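Local coordinates for alginate lyase (Bacteroides ovatus, PDB 3NNB), which probably cleaves the polysaccharide alginate by beta-elimination, as expected of a bacterial alginate lyase with a largely helical (alpha/alpha) toroid fold, at residues A[166-169]-A[170-173]; A[197-200]-A[201-204]; A[271-274]-A[275-279]; A[334-337]-A[338-342]. All coordinates share one frame; numbering follows the deposited sequence. Where two conformers were deposited one is given.

Contact 1. Residues A[166-169]-A[170-173]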
loop_
_atom_site.group_PDB
_atom_site.type_symbol
_atom_site.label_atom_id
_atom_site.label_comp_id
_atom_site.label_asym_id
_atom_site.label_seq_id
_atom_site.Cartn_x
_atom_site.Cartn_y
_atom_site.Cartn_z
ATOM N N ILE A 166 2.693 -8.429 -2.071
ATOM C CA ILE A 166 2.090 -7.147 -2.443
ATOM C C ILE A 166 0.653 -7.042 -1.912
ATOM O O ILE A 166 0.148 -5.937 -1.726
ATOM C CB ILE A 166 2.196 -6.876 -3.989
ATOM C CG1 ILE A 166 2.187 -5.372 -4.308
ATOM C CG2 ILE A 166 1.050 -7.584 -4.785
ATOM C CD1 ILE A 166 3.424 -4.618 -3.865
ATOM N N ASP A 167 -0.019 -8.181 -1.721
ATOM C CA ASP A 167 -1.425 -8.187 -1.283
ATOM C C ASP A 167 -1.639 -7.390 0.002
ATOM O O ASP A 167 -2.721 -6.841 0.218
ATOM C CB ASP A 167 -1.940 -9.606 -1.036
ATOM C CG ASP A 167 -2.092 -10.446 -2.313
ATOM O OD1 ASP A 167 -1.596 -10.036 -3.379
ATOM O OD2 ASP A 167 -2.675 -11.553 -2.220
ATOM N N ILE A 168 -0.632 -7.371 0.893
ATOM C CA ILE A 168 -0.781 -6.745 2.199
ATOM C C ILE A 168 -0.129 -5.396 2.292
ATOM O O ILE A 168 0.048 -4.862 3.369
ATOM C CB ILE A 168 -0.265 -7.661 3.350
ATOM C CG1 ILE A 168 1.202 -8.083 3.188
ATOM C CG2 ILE A 168 -1.209 -8.859 3.506
ATOM C CD1 ILE A 168 1.878 -8.487 4.558
ATOM N N TYR A 169 0.269 -4.820 1.145
ATOM C CA TYR A 169 0.983 -3.540 1.169
ATOM C C TYR A 169 0.191 -2.448 1.949
ATOM O O TYR A 169 0.804 -1.619 2.627
ATOM C CB TYR A 169 1.293 -3.043 -0.229
ATOM C CG TYR A 169 2.210 -1.826 -0.215
ATOM C CD1 TYR A 169 3.585 -1.993 -0.192
ATOM C CD2 TYR A 169 1.699 -0.527 -0.162
ATOM C CE1 TYR A 169 4.433 -0.906 -0.134
ATOM C CE2 TYR A 169 2.543 0.568 -0.111
ATOM C CZ TYR A 169 3.917 0.360 -0.094
ATOM O OH TYR A 169 4.761 1.474 -0.019
ATOM N N SER A 170 -1.137 -2.453 1.845
ATOM C CA SER A 170 -1.971 -1.494 2.578
ATOM C C SER A 170 -1.845 -1.567 4.114
ATOM O O SER A 170 -2.245 -0.617 4.804
ATOM C CB SER A 170 -3.448 -1.584 2.176
ATOM O OG SER A 170 -4.019 -2.785 2.615
ATOM N N PHE A 171 -1.242 -2.637 4.653
ATOM C CA PHE A 171 -0.996 -2.692 6.080
ATOM C C PHE A 171 -0.038 -1.579 6.518
ATOM O O PHE A 171 -0.043 -1.158 7.682
ATOM C CB PHE A 171 -0.452 -4.056 6.495
ATOM C CG PHE A 171 -1.457 -5.168 6.506
ATOM C CD1 PHE A 171 -2.783 -5.024 6.093
ATOM C CD2 PHE A 171 -1.036 -6.424 6.913
ATOM C CE1 PHE A 171 -3.675 -6.117 6.147
ATOM C CE2 PHE A 171 -1.916 -7.481 6.955
ATOM C CZ PHE A 171 -3.238 -7.323 6.573
ATOM N N THR A 172 0.772 -1.078 5.593
ATOM C CA THR A 172 1.679 0.041 5.905
ATOM C C THR A 172 0.895 1.255 6.386
ATOM O O THR A 172 1.239 1.876 7.410
ATOM C CB THR A 172 2.598 0.392 4.729
ATOM O OG1 THR A 172 1.821 0.777 3.586
ATOM C CG2 THR A 172 3.598 -0.782 4.448
ATOM N N GLU A 173 -0.185 1.566 5.688
ATOM C CA GLU A 173 -1.080 2.638 6.033
ATOM C C GLU A 173 -2.002 2.283 7.206
ATOM O O GLU A 173 -2.215 3.092 8.102
ATOM C CB GLU A 173 -1.925 3.017 4.794
ATOM C CG GLU A 173 -2.855 4.128 5.024
ATOM C CD GLU A 173 -3.551 4.628 3.740
ATOM O OE1 GLU A 173 -3.433 3.943 2.714
ATOM O OE2 GLU A 173 -4.261 5.668 3.844
HETATM O O HOH W 1 -3.055 -4.180 0.453
#
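Tyr169 O is gripped twice by Thr172. This grip overlaps a type I beta turn, Ile168 to Phe171, near the start of helix 171-180 in what is probably an (alpha/alpha) toroid, as expected of this family. The hydroxyl OG1 of Thr172 donates to Tyr169 O at 2.8 Å, nearly along the C=O axis. The amide N of Thr172 reaches Tyr169 O at 3.0 Å from above the carbonyl plane. Thr172 sets its OG1 between its own backbone N and carbonyl carbon (chi1 60°), which turns the hydroxyl back to the preceding turn of chain. The beta turn itself is closed by Phe171 N, which donates to Ile168 O at 2.9 Å. A water bridges Asp167 O and Ser170 N. It donates to Asp167 O and accepts from Ser170 N at 2.9 Å.

The apolar side of the turn is Ile168 against Phe171. Ile168 lies over one face of the Phe171 ring, toward its rim. Its CB makes a CH-pi contact. Its branch CG2 adds an apolar touch on the CE2 side of the ring. Two polar ends tie the turn to other parts of the fold. Tyr169 OH bonds to Asp287, and Ser170 OG bonds to Ser105 of helix 98-118. The Tyr169 ring also meets that of His284. Helix 221-236 packs on Ile168, Tyr169 and Phe171, so the turn sits deep between helices. Ile168 CB stands 4.0 Å from the centroid of the Phe171 ring, 19° off its normal.

Contact 2. Residues A[197-200]-A[201-204]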
loop_
_atom_site.group_PDB
_atom_site.type_symbol
_atom_site.label_atom_id
_atom_site.label_comp_id
_atom_site.label_asym_id
_atom_site.label_seq_id
_atom_site.Cartn_x
_atom_site.Cartn_y
_atom_site.Cartn_z
ATOM N N GLU A 197 2.203 -8.393 18.237
ATOM C CA GLU A 197 2.640 -9.802 18.213
ATOM C C GLU A 197 2.396 -10.433 16.836
ATOM O O GLU A 197 3.238 -11.148 16.325
ATOM C CB GLU A 197 1.972 -10.623 19.322
ATOM C CG GLU A 197 2.589 -10.350 20.712
ATOM C CD GLU A 197 1.950 -11.129 21.855
ATOM O OE1 GLU A 197 0.968 -11.848 21.624
ATOM O OE2 GLU A 197 2.450 -11.011 22.990
ATOM N N TRP A 198 1.246 -10.134 16.224
ATOM C CA TRP A 198 0.973 -10.625 14.859
ATOM C C TRP A 198 2.018 -10.108 13.868
ATOM O O TRP A 198 2.611 -10.891 13.112
ATOM C CB TRP A 198 -0.437 -10.232 14.413
ATOM C CG TRP A 198 -0.898 -10.953 13.181
ATOM C CD1 TRP A 198 -1.693 -12.072 13.150
ATOM C CD2 TRP A 198 -0.671 -10.591 11.816
ATOM N NE1 TRP A 198 -1.927 -12.446 11.876
ATOM C CE2 TRP A 198 -1.327 -11.558 11.026
ATOM C CE3 TRP A 198 -0.005 -9.547 11.187
ATOM C CZ2 TRP A 198 -1.311 -11.529 9.655
ATOM C CZ3 TRP A 198 0.009 -9.518 9.820
ATOM C CH2 TRP A 198 -0.648 -10.506 9.066
ATOM N N PHE A 199 2.289 -8.794 13.891
ATOM C CA PHE A 199 3.248 -8.209 12.966
ATOM C C PHE A 199 4.667 -8.703 13.294
ATOM O O PHE A 199 5.486 -8.793 12.414
ATOM C CB PHE A 199 3.154 -6.673 12.948
ATOM C CG PHE A 199 2.102 -6.171 11.999
ATOM C CD1 PHE A 199 2.375 -6.088 10.627
ATOM C CD2 PHE A 199 0.790 -5.887 12.446
ATOM C CE1 PHE A 199 1.413 -5.693 9.743
ATOM C CE2 PHE A 199 -0.167 -5.499 11.538
ATOM C CZ PHE A 199 0.144 -5.402 10.180
ATOM N N THR A 200 4.964 -9.006 14.555
ATOM C CA THR A 200 6.307 -9.529 14.929
ATOM C C THR A 200 6.497 -10.881 14.250
ATOM O O THR A 200 7.548 -11.138 13.674
ATOM C CB THR A 200 6.456 -9.668 16.449
ATOM O OG1 THR A 200 6.434 -8.367 17.080
ATOM C CG2 THR A 200 7.724 -10.406 16.799
ATOM N N GLN A 201 5.460 -11.730 14.303
ATOM C CA GLN A 201 5.483 -13.016 13.649
ATOM C C GLN A 201 5.560 -12.920 12.146
ATOM O O GLN A 201 6.299 -13.641 11.491
ATOM C CB GLN A 201 4.319 -13.862 14.067
ATOM C CG GLN A 201 4.432 -14.343 15.486
ATOM C CD GLN A 201 3.219 -15.194 15.858
ATOM O OE1 GLN A 201 2.183 -14.676 16.203
ATOM N NE2 GLN A 201 3.356 -16.491 15.756
ATOM N N LEU A 202 4.815 -11.997 11.569
ATOM C CA LEU A 202 4.939 -11.753 10.134
ATOM C C LEU A 202 6.357 -11.369 9.719
ATOM O O LEU A 202 6.872 -11.889 8.742
ATOM C CB LEU A 202 3.952 -10.665 9.700
ATOM C CG LEU A 202 3.986 -10.326 8.208
ATOM C CD1 LEU A 202 3.539 -11.529 7.314
ATOM C CD2 LEU A 202 3.220 -9.062 7.873
ATOM N N VAL A 203 6.973 -10.441 10.441
ATOM C CA VAL A 203 8.351 -10.021 10.178
ATOM C C VAL A 203 9.352 -11.179 10.296
ATOM O O VAL A 203 10.209 -11.334 9.399
ATOM C CB VAL A 203 8.795 -8.803 11.022
ATOM C CG1 VAL A 203 10.367 -8.567 10.833
ATOM C CG2 VAL A 203 7.962 -7.526 10.618
ATOM N N GLU A 204 9.176 -12.022 11.305
ATOM C CA GLU A 204 9.961 -13.250 11.416
ATOM C C GLU A 204 9.806 -14.134 10.185
ATOM O O GLU A 204 10.787 -14.671 9.684
ATOM C CB GLU A 204 9.571 -14.023 12.675
ATOM C CG GLU A 204 10.112 -13.351 13.927
ATOM C CD GLU A 204 9.668 -14.017 15.207
ATOM O OE1 GLU A 204 8.720 -14.807 15.208
ATOM O OE2 GLU A 204 10.295 -13.704 16.224
#
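Gln201 N, on helix 189-208, donates to Glu197 O, one turn back, at 3.1 Å. Its side chain runs back along the helix, with CG 3.5 Å from Glu197 O. Both residues lie on the solvent side.

Leu202 follows and carries the apolar part of the contact. Its N donates to Trp198 O at 2.9 Å, in the carbonyl plane. With CG anti to the backbone N (chi1 -180°), its branch CD2 touches both aromatic side chains, obliquely to each ring. CD2 meets Trp198 CZ3 at 3.8 Å and Phe199 CD1 at 4.1 Å. The leucine crosses the indole at a slant but lies side by side with the phenylalanine. Trp198 CE3 sits above the centre of the neighbouring Phe199 ring. Trp198 NE1 is bonded to Met142 O, which helps hold the indole in its place.

Val203 N donates to Phe199 O, and its methyl CG2 lies 3.3 Å from Phe199 O. This side chain faces helix 221-236, where it meets Leu230 and Tyr233.

Glu204 closes the walk with its N on Thr200 O at 3.0 Å. Its extended chain is on the exposed side. Thr200 OG1 bonds to Lys196 O, one turn earlier.

The helix is therefore amphipathic. Regular i to i+4 backbone bonds run throughout. Trp198, Phe199, Leu202 and Val203 face helices 171-180 and 221-236 of the probable toroid, while Glu197, Gln201 and Glu204 meet solvent. Its inner side is held by apolar and aromatic contact rather than by charge.

Contact 3. Residues A[271-274]-A[275-279]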
loop_
_atom_site.group_PDB
_atom_site.type_symbol
_atom_site.label_atom_id
_atom_site.label_comp_id
_atom_site.label_asym_id
_atom_site.label_seq_id
_atom_site.Cartn_x
_atom_site.Cartn_y
_atom_site.Cartn_z
ATOM N N ARG A 271 5.501 -2.966 -18.959
ATOM C CA ARG A 271 4.179 -3.529 -18.638
ATOM C C ARG A 271 3.049 -3.013 -19.511
ATOM O O ARG A 271 3.155 -1.947 -20.129
ATOM C CB ARG A 271 3.841 -3.240 -17.179
ATOM C CG ARG A 271 4.924 -3.738 -16.171
ATOM C CD ARG A 271 5.163 -5.239 -16.223
ATOM N NE ARG A 271 3.976 -5.943 -15.780
ATOM C CZ ARG A 271 3.674 -6.191 -14.511
ATOM N NH1 ARG A 271 4.473 -5.782 -13.509
ATOM N NH2 ARG A 271 2.545 -6.831 -14.220
ATOM N N THR A 272 1.908 -3.755 -19.528
ATOM C CA THR A 272 0.732 -3.290 -20.259
ATOM C C THR A 272 0.094 -2.074 -19.613
ATOM O O THR A 272 -0.589 -1.296 -20.284
ATOM C CB THR A 272 -0.335 -4.372 -20.459
ATOM O OG1 THR A 272 -0.803 -4.782 -19.197
ATOM C CG2 THR A 272 0.205 -5.579 -21.218
ATOM N N THR A 273 0.343 -1.883 -18.315
ATOM C CA THR A 273 -0.008 -0.642 -17.633
ATOM C C THR A 273 1.251 0.109 -17.181
ATOM O O THR A 273 1.484 0.315 -15.988
ATOM C CB THR A 273 -1.008 -0.886 -16.469
ATOM O OG1 THR A 273 -0.483 -1.853 -15.534
ATOM C CG2 THR A 273 -2.366 -1.391 -16.979
ATOM N N ALA A 274 2.080 0.505 -18.149
ATOM C CA ALA A 274 3.333 1.129 -17.843
ATOM C C ALA A 274 3.214 2.457 -17.090
ATOM O O ALA A 274 4.045 2.761 -16.250
ATOM C CB ALA A 274 4.128 1.300 -19.142
ATOM N N LEU A 275 2.180 3.266 -17.376
ATOM C CA LEU A 275 2.021 4.500 -16.614
ATOM C C LEU A 275 1.610 4.133 -15.176
ATOM O O LEU A 275 2.127 4.690 -14.199
ATOM C CB LEU A 275 0.997 5.401 -17.252
ATOM C CG LEU A 275 0.732 6.728 -16.560
ATOM C CD1 LEU A 275 1.996 7.572 -16.514
ATOM C CD2 LEU A 275 -0.448 7.539 -17.248
ATOM N N GLY A 276 0.691 3.194 -15.050
ATOM C CA GLY A 276 0.255 2.741 -13.731
ATOM C C GLY A 276 1.365 2.194 -12.849
ATOM O O GLY A 276 1.464 2.570 -11.692
ATOM N N TYR A 277 2.217 1.349 -13.398
ATOM C CA TYR A 277 3.307 0.785 -12.623
ATOM C C TYR A 277 4.425 1.813 -12.324
ATOM O O TYR A 277 5.073 1.732 -11.269
ATOM C CB TYR A 277 3.859 -0.483 -13.292
ATOM C CG TYR A 277 3.050 -1.700 -12.917
ATOM C CD1 TYR A 277 3.063 -2.174 -11.629
ATOM C CD2 TYR A 277 2.146 -2.298 -13.817
ATOM C CE1 TYR A 277 2.291 -3.277 -11.248
ATOM C CE2 TYR A 277 1.363 -3.407 -13.425
ATOM C CZ TYR A 277 1.462 -3.895 -12.156
ATOM O OH TYR A 277 0.662 -4.952 -11.754
ATOM N N THR A 278 4.687 2.721 -13.264
ATOM C CA THR A 278 5.644 3.812 -13.010
ATOM C C THR A 278 5.162 4.584 -11.764
ATOM O O THR A 278 5.941 4.898 -10.854
ATOM C CB THR A 278 5.724 4.755 -14.205
ATOM O OG1 THR A 278 6.405 4.103 -15.296
ATOM C CG2 THR A 278 6.466 6.069 -13.854
ATOM N N ILE A 279 3.882 4.886 -11.726
ATOM C CA ILE A 279 3.293 5.623 -10.588
ATOM C C ILE A 279 3.237 4.788 -9.282
ATOM O O ILE A 279 3.515 5.288 -8.223
ATOM C CB ILE A 279 1.872 6.156 -10.980
ATOM C CG1 ILE A 279 2.012 7.228 -12.057
ATOM C CG2 ILE A 279 1.097 6.656 -9.738
ATOM C CD1 ILE A 279 0.680 7.638 -12.706
#
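Thr273 occupies the N-cap position of helix 274-293, and its carbonyl O opens the helical bonding by accepting Tyr277 N at 2.9 Å with a C=O...N angle of 168°. One residue on, Ala274 O accepts two donors from Thr278. The N comes at 3.1 Å and the hydroxyl OG1 at 2.9 Å, from opposite faces of the carbonyl plane. The threonine hydroxyl thus finds its acceptor within the helix.

The side chains meet on the ring of Tyr277. The guanidinium of Arg271 lies flat over one face of it, with the planes 24° apart. Arg271 CZ is 4.2 Å from the ring centroid, in a cation-pi contact, and NH1 stands over the middle of the ring. The arginine chain bends at chi2 and chi3, which folds its end back across the tyrosine. Thr273 OG1 comes up to the same ring at a slant, 3.2 Å from Tyr277 CD2. Its hydroxyl bonds to a bound glycerol.

Charge and hydroxyl both have further partners. Arg271 NH2 makes a salt bridge with Asp86 and a hydrogen bond to a bound citrate, while Tyr277 OH bonds to Tyr69. Citrate and glycerol probably come from the crystallisation liquor, but they may mark a pocket. Such a pocket would be consistent with a site for an acidic sugar.

The stack lies beside Asn221, at the start of helix 221-236, and the loop around Gln332, which bonds to Gly276 N. On another side of helix 274-293, Leu275 and Ile279 pack against helix 336-351.

Contact 4. Residues A[334-337]-A[338-342]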
loop_
_atom_site.group_PDB
_atom_site.type_symbol
_atom_site.label_atom_id
_atom_site.label_comp_id
_atom_site.label_asym_id
_atom_site.label_seq_id
_atom_site.Cartn_x
_atom_site.Cartn_y
_atom_site.Cartn_z
ATOM N N LYS A 334 -5.650 0.560 -19.754
ATOM C CA LYS A 334 -6.835 0.991 -19.039
ATOM C C LYS A 334 -6.480 2.147 -18.127
ATOM O O LYS A 334 -5.309 2.488 -18.003
ATOM C CB LYS A 334 -7.382 -0.163 -18.220
ATOM C CG LYS A 334 -6.374 -0.723 -17.215
ATOM C CD LYS A 334 -6.919 -1.939 -16.417
ATOM C CE LYS A 334 -5.956 -2.425 -15.342
ATOM N NZ LYS A 334 -6.499 -3.498 -14.469
ATOM N N GLU A 335 -7.494 2.725 -17.474
ATOM C CA GLU A 335 -7.275 3.679 -16.380
ATOM C C GLU A 335 -6.401 4.896 -16.717
ATOM O O GLU A 335 -5.751 5.428 -15.823
ATOM C CB GLU A 335 -6.672 2.921 -15.194
ATOM C CG GLU A 335 -7.591 1.891 -14.599
ATOM C CD GLU A 335 -6.978 1.041 -13.473
ATOM O OE1 GLU A 335 -5.745 0.878 -13.350
ATOM O OE2 GLU A 335 -7.766 0.531 -12.665
ATOM N N TRP A 336 -6.392 5.347 -17.973
ATOM C CA TRP A 336 -5.600 6.532 -18.334
ATOM C C TRP A 336 -5.926 7.742 -17.476
ATOM O O TRP A 336 -5.060 8.319 -16.866
ATOM C CB TRP A 336 -5.757 6.866 -19.828
ATOM C CG TRP A 336 -4.925 8.036 -20.192
ATOM C CD1 TRP A 336 -5.362 9.328 -20.323
ATOM C CD2 TRP A 336 -3.514 8.062 -20.413
ATOM N NE1 TRP A 336 -4.299 10.161 -20.600
ATOM C CE2 TRP A 336 -3.160 9.395 -20.687
ATOM C CE3 TRP A 336 -2.523 7.083 -20.454
ATOM C CZ2 TRP A 336 -1.851 9.773 -20.971
ATOM C CZ3 TRP A 336 -1.216 7.470 -20.705
ATOM C CH2 TRP A 336 -0.902 8.818 -20.971
ATOM N N ASP A 337 -7.199 8.160 -17.450
ATOM C CA ASP A 337 -7.558 9.348 -16.673
ATOM C C ASP A 337 -7.301 9.175 -15.191
ATOM O O ASP A 337 -6.795 10.092 -14.500
ATOM C CB ASP A 337 -9.037 9.692 -16.909
ATOM C CG ASP A 337 -9.321 10.183 -18.293
ATOM O OD1 ASP A 337 -8.407 10.548 -19.033
ATOM O OD2 ASP A 337 -10.509 10.238 -18.621
ATOM N N LYS A 338 -7.634 8.010 -14.650
ATOM C CA LYS A 338 -7.343 7.711 -13.241
ATOM C C LYS A 338 -5.855 7.880 -12.900
ATOM O O LYS A 338 -5.531 8.452 -11.858
ATOM C CB LYS A 338 -7.825 6.302 -12.902
ATOM C CG LYS A 338 -7.589 5.829 -11.527
ATOM C CD LYS A 338 -7.990 4.322 -11.413
ATOM C CE LYS A 338 -7.596 3.750 -10.069
ATOM N NZ LYS A 338 -7.590 2.255 -10.072
ATOM N N LYS A 339 -4.970 7.338 -13.744
ATOM C CA LYS A 339 -3.503 7.456 -13.526
ATOM C C LYS A 339 -2.955 8.844 -13.766
ATOM O O LYS A 339 -2.080 9.265 -13.009
ATOM C CB LYS A 339 -2.743 6.405 -14.321
ATOM C CG LYS A 339 -3.098 4.971 -13.897
ATOM C CD LYS A 339 -2.966 4.724 -12.397
ATOM C CE LYS A 339 -3.467 3.335 -12.049
ATOM N NZ LYS A 339 -3.448 3.120 -10.545
ATOM N N GLN A 340 -3.517 9.597 -14.743
ATOM C CA GLN A 340 -3.201 11.030 -14.841
ATOM C C GLN A 340 -3.492 11.759 -13.509
ATOM O O GLN A 340 -2.664 12.505 -13.020
ATOM C CB GLN A 340 -3.981 11.669 -15.987
ATOM C CG GLN A 340 -3.407 11.311 -17.351
ATOM C CD GLN A 340 -2.156 12.115 -17.668
ATOM O OE1 GLN A 340 -2.072 13.286 -17.274
ATOM N NE2 GLN A 340 -1.202 11.520 -18.383
ATOM N N GLU A 341 -4.673 11.522 -12.925
ATOM C CA GLU A 341 -5.009 12.126 -11.649
ATOM C C GLU A 341 -4.032 11.697 -10.549
ATOM O O GLU A 341 -3.521 12.532 -9.804
ATOM C CB GLU A 341 -6.447 11.797 -11.258
ATOM C CG GLU A 341 -6.806 12.426 -9.931
ATOM C CD GLU A 341 -8.244 12.149 -9.488
ATOM O OE1 GLU A 341 -8.810 11.157 -9.977
ATOM O OE2 GLU A 341 -8.786 12.905 -8.641
ATOM N N GLU A 342 -3.744 10.417 -10.453
ATOM C CA GLU A 342 -2.774 9.905 -9.481
ATOM C C GLU A 342 -1.400 10.556 -9.618
ATOM O O GLU A 342 -0.765 10.879 -8.614
ATOM C CB GLU A 342 -2.639 8.394 -9.589
ATOM C CG GLU A 342 -3.857 7.653 -9.091
ATOM C CD GLU A 342 -3.638 6.099 -9.011
ATOM O OE1 GLU A 342 -2.506 5.667 -8.749
ATOM O OE2 GLU A 342 -4.602 5.341 -9.227
HETATM O O HOH W 2 -5.147 0.880 -10.385
#
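Glu335 and Lys338 form a salt bridge, OE2 to NZ at 3.1 Å, at the start of helix 336-351. Glu335 is the N-cap residue and has a left-handed backbone conformation (phi 56°). The ammonium comes from above the carboxylate plane. Both side chains are extended beyond CG and run side by side in the same direction.

A water joins three groups here. It donates to Glu335 OE1 and accepts from Lys338 NZ and Lys339 NZ, each lysine at 2.8 Å. Lys339 starts with CG beside its backbone N and bends at chi2 (-53°), after which its chain runs out straight. This brings CE to 3.6 Å from Glu335 OE1, while its NZ makes its own salt bridge with Glu342 OE2. Two lysines thus lie between two glutamates, each paired with one of them, which probably offsets their charges.

The helical bonds are regular: Lys339 N to Glu335 O, Gln340 N to Trp336 O and Glu341 N to Asp337 O. Gln340 bends at chi2 (-78°), which lays its chain over one face of the Trp336 indole. Its amide is tied to the loop at Tyr320 and Gly322. Gln340 CG lies 4.0 Å from the centroid of the five-membered ring of Trp336, in a CH-pi contact, and Gln340 NE2 is 3.2 Å from Trp336 CZ2.

Contact 1 is buried near the centre of the chain, and contact 4 lies at the surface. Contact 2 is half buried, and contact 3 is buried but farther out. Contacts 1 and 2 touch each other where consecutive helices 171-180 and 189-208 pack, as with Phe171 CD2 on Phe199 CZ at 3.6 Å. Contacts 3 and 4 form a second pair, with Ile279 CD1 against Lys339 O. Contacts 2 and 4 are farthest apart, about 35 Å between centres, while contacts 1 and 3 approach to about 7 Å at their nearest atoms without touching. Contact 1 combines turn hydrogen bonds with Ile-Phe packing. Contact 2 is mainly apolar on its inner side, contact 3 has a cation-pi stack, and contact 4 salt bridges with water.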